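Local coordinates for beta-galactosidase (Marinomonas sp. ef1, PDB 6Y2K), which hydrolyses terminal beta-D-galactose residues from beta-galactosides, as a cold-active hexameric enzyme of glycoside hydrolase family 42, at residues C421-I426 with E502-P507; R431-F436 with G494-S499. All coordinates share one frame; numbering follows the deposited sequence. Where two conformers were deposited one is given.

Contact 1: residues C421-I426 with E502-P507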
loop_
_atom_site.group_PDB
_atom_site.type_symbol
_atom_site.label_atom_id
_atom_site.label_comp_id
_atom_site.label_asym_id
_atom_site.label_seq_id
_atom_site.Cartn_x
_atom_site.Cartn_y
_atom_site.Cartn_z
ATOM N N CYS A 421 -21.693 -32.913 4.399
ATOM C CA CYS A 421 -21.867 -31.462 4.539
ATOM C C CYS A 421 -22.336 -31.059 5.944
ATOM O O CYS A 421 -21.759 -30.161 6.565
ATOM C CB CYS A 421 -22.853 -30.937 3.492
ATOM S SG CYS A 421 -22.874 -29.144 3.370
ATOM N N TRP A 422 -23.354 -31.751 6.451
ATOM C CA TRP A 422 -23.886 -31.497 7.797
ATOM C C TRP A 422 -22.835 -31.770 8.879
ATOM O O TRP A 422 -22.617 -30.937 9.763
ATOM C CB TRP A 422 -25.140 -32.340 8.071
ATOM C CG TRP A 422 -26.233 -32.186 7.048
ATOM C CD1 TRP A 422 -26.489 -31.086 6.284
ATOM C CD2 TRP A 422 -27.237 -33.152 6.708
ATOM N NE1 TRP A 422 -27.573 -31.317 5.468
ATOM C CE2 TRP A 422 -28.054 -32.574 5.714
ATOM C CE3 TRP A 422 -27.521 -34.451 7.143
ATOM C CZ2 TRP A 422 -29.148 -33.247 5.155
ATOM C CZ3 TRP A 422 -28.606 -35.127 6.580
ATOM C CH2 TRP A 422 -29.404 -34.518 5.594
ATOM N N SER A 423 -22.175 -32.921 8.787
ATOM C CA SER A 423 -21.112 -33.287 9.716
ATOM C C SER A 423 -20.020 -32.208 9.787
ATOM O O SER A 423 -19.710 -31.690 10.865
ATOM C CB SER A 423 -20.499 -34.640 9.327
ATOM O OG SER A 423 -19.338 -34.902 10.112
ATOM N N LEU A 424 -19.488 -31.843 8.624
ATOM C CA LEU A 424 -18.403 -30.868 8.540
ATOM C C LEU A 424 -18.822 -29.430 8.918
ATOM O O LEU A 424 -18.010 -28.670 9.434
ATOM C CB LEU A 424 -17.774 -30.915 7.139
ATOM C CG LEU A 424 -17.123 -32.271 6.808
ATOM C CD1 LEU A 424 -17.019 -32.477 5.309
ATOM C CD2 LEU A 424 -15.751 -32.389 7.424
ATOM N N ASP A 425 -20.069 -29.053 8.646
ATOM C CA ASP A 425 -20.592 -27.747 9.086
ATOM C C ASP A 425 -20.805 -27.691 10.605
ATOM O O ASP A 425 -20.724 -26.620 11.206
ATOM C CB ASP A 425 -21.932 -27.425 8.403
ATOM C CG ASP A 425 -21.786 -26.999 6.949
ATOM O OD1 ASP A 425 -20.651 -26.751 6.462
ATOM O OD2 ASP A 425 -22.850 -26.895 6.297
ATOM N N ILE A 426 -21.117 -28.837 11.207
ATOM C CA ILE A 426 -21.386 -28.914 12.652
ATOM C C ILE A 426 -20.104 -28.636 13.450
ATOM O O ILE A 426 -20.140 -27.887 14.434
ATOM C CB ILE A 426 -22.103 -30.250 13.024
ATOM C CG1 ILE A 426 -23.602 -30.127 12.703
ATOM C CG2 ILE A 426 -21.926 -30.614 14.495
ATOM C CD1 ILE A 426 -24.356 -31.451 12.639
ATOM N N GLU A 502 -20.735 -43.248 11.534
ATOM C CA GLU A 502 -22.124 -42.842 11.280
ATOM C C GLU A 502 -22.708 -41.966 12.400
ATOM O O GLU A 502 -23.542 -41.096 12.131
ATOM C CB GLU A 502 -23.026 -44.076 11.065
ATOM C CG GLU A 502 -24.294 -43.817 10.232
ATOM C CD GLU A 502 -25.459 -43.152 10.976
ATOM O OE1 GLU A 502 -25.584 -43.301 12.207
ATOM O OE2 GLU A 502 -26.277 -42.483 10.304
ATOM N N THR A 503 -22.260 -42.187 13.638
ATOM C CA THR A 503 -22.821 -41.522 14.813
ATOM C C THR A 503 -21.921 -40.400 15.376
ATOM O O THR A 503 -22.030 -40.064 16.556
ATOM C CB THR A 503 -23.112 -42.567 15.918
ATOM O OG1 THR A 503 -21.882 -43.138 16.359
ATOM C CG2 THR A 503 -24.003 -43.691 15.378
ATOM N N TYR A 504 -21.066 -39.826 14.518
ATOM C CA TYR A 504 -20.182 -38.710 14.846
ATOM C C TYR A 504 -19.123 -39.093 15.897
ATOM O O TYR A 504 -18.985 -38.441 16.928
ATOM C CB TYR A 504 -20.991 -37.460 15.253
ATOM C CG TYR A 504 -20.441 -36.156 14.698
ATOM C CD1 TYR A 504 -19.112 -35.784 14.903
ATOM C CD2 TYR A 504 -21.262 -35.284 13.971
ATOM C CE1 TYR A 504 -18.612 -34.592 14.393
ATOM C CE2 TYR A 504 -20.769 -34.096 13.456
ATOM C CZ TYR A 504 -19.442 -33.748 13.670
ATOM O OH TYR A 504 -18.952 -32.575 13.149
ATOM N N GLN A 505 -18.381 -40.162 15.618
ATOM C CA GLN A 505 -17.208 -40.514 16.415
ATOM C C GLN A 505 -16.006 -40.723 15.509
ATOM O O GLN A 505 -16.163 -40.957 14.312
ATOM C CB GLN A 505 -17.443 -41.781 17.248
ATOM C CG GLN A 505 -18.594 -41.682 18.245
ATOM C CD GLN A 505 -18.618 -42.822 19.255
ATOM O OE1 GLN A 505 -17.596 -43.466 19.509
ATOM N NE2 GLN A 505 -19.789 -43.061 19.856
ATOM N N ILE A 506 -14.810 -40.666 16.092
ATOM C CA ILE A 506 -13.579 -40.939 15.347
ATOM C C ILE A 506 -13.470 -42.458 15.167
ATOM O O ILE A 506 -13.636 -43.183 16.143
ATOM C CB ILE A 506 -12.339 -40.389 16.079
ATOM C CG1 ILE A 506 -12.445 -38.856 16.194
ATOM C CG2 ILE A 506 -11.064 -40.819 15.363
ATOM C CD1 ILE A 506 -11.367 -38.205 17.030
ATOM N N PRO A 507 -13.203 -42.945 13.935
ATOM C CA PRO A 507 -13.041 -44.390 13.750
ATOM C C PRO A 507 -11.959 -44.995 14.639
ATOM O O PRO A 507 -10.966 -44.336 14.965
ATOM C CB PRO A 507 -12.645 -44.520 12.277
ATOM C CG PRO A 507 -13.284 -43.342 11.625
ATOM C CD PRO A 507 -13.221 -42.233 12.639
#
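Y504 meets S423 and I426 in a buried side-chain-to-helix contact, where a loop leans on the end of helix 418-426. Both partners belong to the trimerisation domain. The loop follows strand 490-493.

One hydrogen bond carries the contact. Y504 OH donates to the main-chain S423 O at 2.6 Å. The donor stands above the carbonyl plane, 35° out of it, with a C=O...donor angle of 135°. The same carbonyl receives a weak bond from I426 N, 3.2 Å from S423 O. S423 lies in the last turn of the helix, which is consistent with its carbonyl taking a partner from outside.

The ring presents its hydroxyl end and its CE2 side to the helix. S423 OG lies anti to the backbone N (chi1 171°), which brings it 3.7 Å from Y504 CE2. I426 adds apolar cover: its CG2 branch sits 3.8 Å from Y504 CE2. It approaches the ring obliquely.

A phenylalanine here would probably leave S423 O without its short bond from the loop.

L209 and S206 of helix 205-233 also touch Y504. Its main-chain O accepts a bond from Q363 of a neighbouring subunit, so the loop meets both the helix and the subunit interface. The contact is a tyrosine hydroxyl bonded to a main-chain carbonyl near a helix C-terminus, in the trimerisation domain of a GH42 beta-galactosidase.

Contact 2: residues R431-F436 with G494-S499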
loop_
_atom_site.group_PDB
_atom_site.type_symbol
_atom_site.label_atom_id
_atom_site.label_comp_id
_atom_site.label_asym_id
_atom_site.label_seq_id
_atom_site.Cartn_x
_atom_site.Cartn_y
_atom_site.Cartn_z
ATOM N N ARG A 431 -12.468 -22.380 11.359
ATOM C CA ARG A 431 -13.595 -21.565 10.903
ATOM C C ARG A 431 -13.466 -21.186 9.415
ATOM O O ARG A 431 -14.464 -20.875 8.763
ATOM C CB ARG A 431 -13.752 -20.314 11.776
ATOM C CG ARG A 431 -15.058 -19.563 11.548
ATOM C CD ARG A 431 -15.362 -18.601 12.685
ATOM N NE ARG A 431 -15.611 -19.316 13.931
ATOM C CZ ARG A 431 -15.840 -18.731 15.098
ATOM N NH1 ARG A 431 -15.864 -17.407 15.187
ATOM N NH2 ARG A 431 -16.041 -19.476 16.176
ATOM N N ALA A 432 -12.247 -21.217 8.877
ATOM C CA ALA A 432 -12.020 -20.949 7.453
ATOM C C ALA A 432 -12.393 -22.130 6.537
ATOM O O ALA A 432 -12.423 -21.965 5.318
ATOM C CB ALA A 432 -10.568 -20.551 7.224
ATOM N N TYR A 433 -12.665 -23.305 7.108
ATOM C CA TYR A 433 -13.023 -24.493 6.334
ATOM C C TYR A 433 -14.539 -24.629 6.203
ATOM O O TYR A 433 -15.257 -24.582 7.195
ATOM C CB TYR A 433 -12.469 -25.768 6.991
ATOM C CG TYR A 433 -12.792 -27.030 6.203
ATOM C CD1 TYR A 433 -14.057 -27.624 6.266
ATOM C CD2 TYR A 433 -11.837 -27.615 5.370
ATOM C CE1 TYR A 433 -14.357 -28.761 5.530
ATOM C CE2 TYR A 433 -12.123 -28.759 4.630
ATOM C CZ TYR A 433 -13.386 -29.331 4.712
ATOM O OH TYR A 433 -13.676 -30.464 3.971
ATOM N N ARG A 434 -14.996 -24.862 4.974
ATOM C CA ARG A 434 -16.390 -25.146 4.687
ATOM C C ARG A 434 -16.460 -26.236 3.614
ATOM O O ARG A 434 -15.852 -26.091 2.557
ATOM C CB ARG A 434 -17.057 -23.869 4.204
ATOM C CG ARG A 434 -18.542 -23.822 4.437
ATOM C CD ARG A 434 -18.899 -23.239 5.792
ATOM N NE ARG A 434 -20.219 -22.629 5.742
ATOM C CZ ARG A 434 -20.438 -21.331 5.559
ATOM N NH1 ARG A 434 -21.677 -20.876 5.516
ATOM N NH2 ARG A 434 -19.425 -20.488 5.436
ATOM N N TYR A 435 -17.183 -27.321 3.890
ATOM C CA TYR A 435 -17.303 -28.439 2.949
ATOM C C TYR A 435 -17.723 -27.961 1.564
ATOM O O TYR A 435 -17.083 -28.291 0.571
ATOM C CB TYR A 435 -18.315 -29.454 3.456
ATOM C CG TYR A 435 -18.611 -30.622 2.521
ATOM C CD1 TYR A 435 -17.658 -31.602 2.279
ATOM C CD2 TYR A 435 -19.851 -30.751 1.891
ATOM C CE1 TYR A 435 -17.925 -32.687 1.448
ATOM C CE2 TYR A 435 -20.130 -31.832 1.063
ATOM C CZ TYR A 435 -19.166 -32.800 0.852
ATOM O OH TYR A 435 -19.421 -33.882 0.041
ATOM N N PHE A 436 -18.791 -27.177 1.512
ATOM C CA PHE A 436 -19.297 -26.675 0.239
ATOM C C PHE A 436 -18.247 -25.851 -0.518
ATOM O O PHE A 436 -18.095 -26.007 -1.736
ATOM C CB PHE A 436 -20.577 -25.850 0.431
ATOM C CG PHE A 436 -21.279 -25.542 -0.857
ATOM C CD1 PHE A 436 -20.862 -24.486 -1.657
ATOM C CD2 PHE A 436 -22.330 -26.332 -1.288
ATOM C CE1 PHE A 436 -21.497 -24.218 -2.854
ATOM C CE2 PHE A 436 -22.969 -26.070 -2.486
ATOM C CZ PHE A 436 -22.554 -25.010 -3.267
ATOM N N GLY A 494 -10.075 -36.765 -0.707
ATOM C CA GLY A 494 -9.626 -35.497 -0.165
ATOM C C GLY A 494 -9.593 -35.486 1.348
ATOM O O GLY A 494 -9.965 -36.474 1.992
ATOM N N PRO A 495 -9.139 -34.366 1.940
ATOM C CA PRO A 495 -8.986 -34.316 3.397
ATOM C C PRO A 495 -10.295 -34.560 4.155
ATOM O O PRO A 495 -11.370 -34.188 3.674
ATOM C CB PRO A 495 -8.476 -32.896 3.658
ATOM C CG PRO A 495 -7.880 -32.458 2.362
ATOM C CD PRO A 495 -8.672 -33.132 1.289
ATOM N N ARG A 496 -10.175 -35.186 5.322
ATOM C CA ARG A 496 -11.309 -35.540 6.188
ATOM C C ARG A 496 -12.148 -36.725 5.677
ATOM O O ARG A 496 -13.106 -37.112 6.347
ATOM C CB ARG A 496 -12.199 -34.316 6.514
ATOM C CG ARG A 496 -11.389 -33.094 6.937
ATOM C CD ARG A 496 -12.214 -31.864 7.250
ATOM N NE ARG A 496 -12.852 -31.931 8.562
ATOM C CZ ARG A 496 -13.366 -30.891 9.218
ATOM N NH1 ARG A 496 -13.350 -29.663 8.695
ATOM N NH2 ARG A 496 -13.917 -31.082 10.405
ATOM N N THR A 497 -11.779 -37.325 4.541
ATOM C CA THR A 497 -12.439 -38.544 4.066
ATOM C C THR A 497 -12.202 -39.699 5.058
ATOM O O THR A 497 -11.066 -39.949 5.481
ATOM C CB THR A 497 -11.967 -38.952 2.658
ATOM O OG1 THR A 497 -12.384 -37.963 1.697
ATOM C CG2 THR A 497 -12.532 -40.329 2.257
ATOM N N GLY A 498 -13.284 -40.388 5.422
ATOM C CA GLY A 498 -13.226 -41.475 6.393
ATOM C C GLY A 498 -12.794 -41.072 7.801
ATOM O O GLY A 498 -12.209 -41.881 8.525
ATOM N N SER A 499 -13.085 -39.829 8.190
ATOM C CA SER A 499 -12.702 -39.304 9.498
ATOM C C SER A 499 -13.787 -39.445 10.583
ATOM O O SER A 499 -13.516 -39.180 11.757
ATOM C CB SER A 499 -12.278 -37.832 9.371
ATOM O OG SER A 499 -13.349 -37.010 8.939
HETATM O O HOH W 1 -11.412 -31.526 2.822
#
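R496 lies over one face of the Y433 ring, with its guanidinium plane turned 60° from the ring plane. The guanidinium therefore comes edge-on. Its NH1 is the leading atom, 3.2 Å from Y433 CD1 and offset toward the rim. R496 CZ stands 4.6 Å from the ring centroid, a cation-pi contact. Further back along the chain, R496 CD makes a CH-pi contact at 4.2 Å from the same centroid. The bend at chi3 (77°) lets both groups use one face. The two side chains run past each other in opposite directions.

A water lies in the plane of the ring at its edge. It is 2.8 Å from Y433 OH and donates to P495 O, also at 2.8 Å. This links the phenol to the loop indirectly.

Two type II turns, G494 to T497 and R496 to S499, shape that loop. S499 OG donates to R496 O at 2.6 Å, and S499 N reaches the same oxygen from the same face.

R496 NH1 bonds to P428 O and NH2 to Q427 O. W549 gives the guanidinium a second cation-pi partner. The buried charge is thus met by main-chain carbonyls and aromatic rings, which would be expected to fix its rotation.

Overall arrangement
The chain builds the eight-stranded TIM barrel first, then enters the trimerisation domain. Helix 418-426 supplies the first side of contact 1. Residues 431-436 follow, leading into helix 435-448, and give the first side of contact 2. After strands 453-456, 467-470 and 490-493, residues 494-499 close contact 2. Residues 502-507 then close contact 1, so the smaller loop nests inside the larger. The centres are 10 Å apart. They touch directly, for L424 packs on R496 and on Y435. Together they tie the loop after strand 490-493 to helix 418-426 and to the turn that leads into helix 435-448. Both contacts also reach a neighbouring subunit.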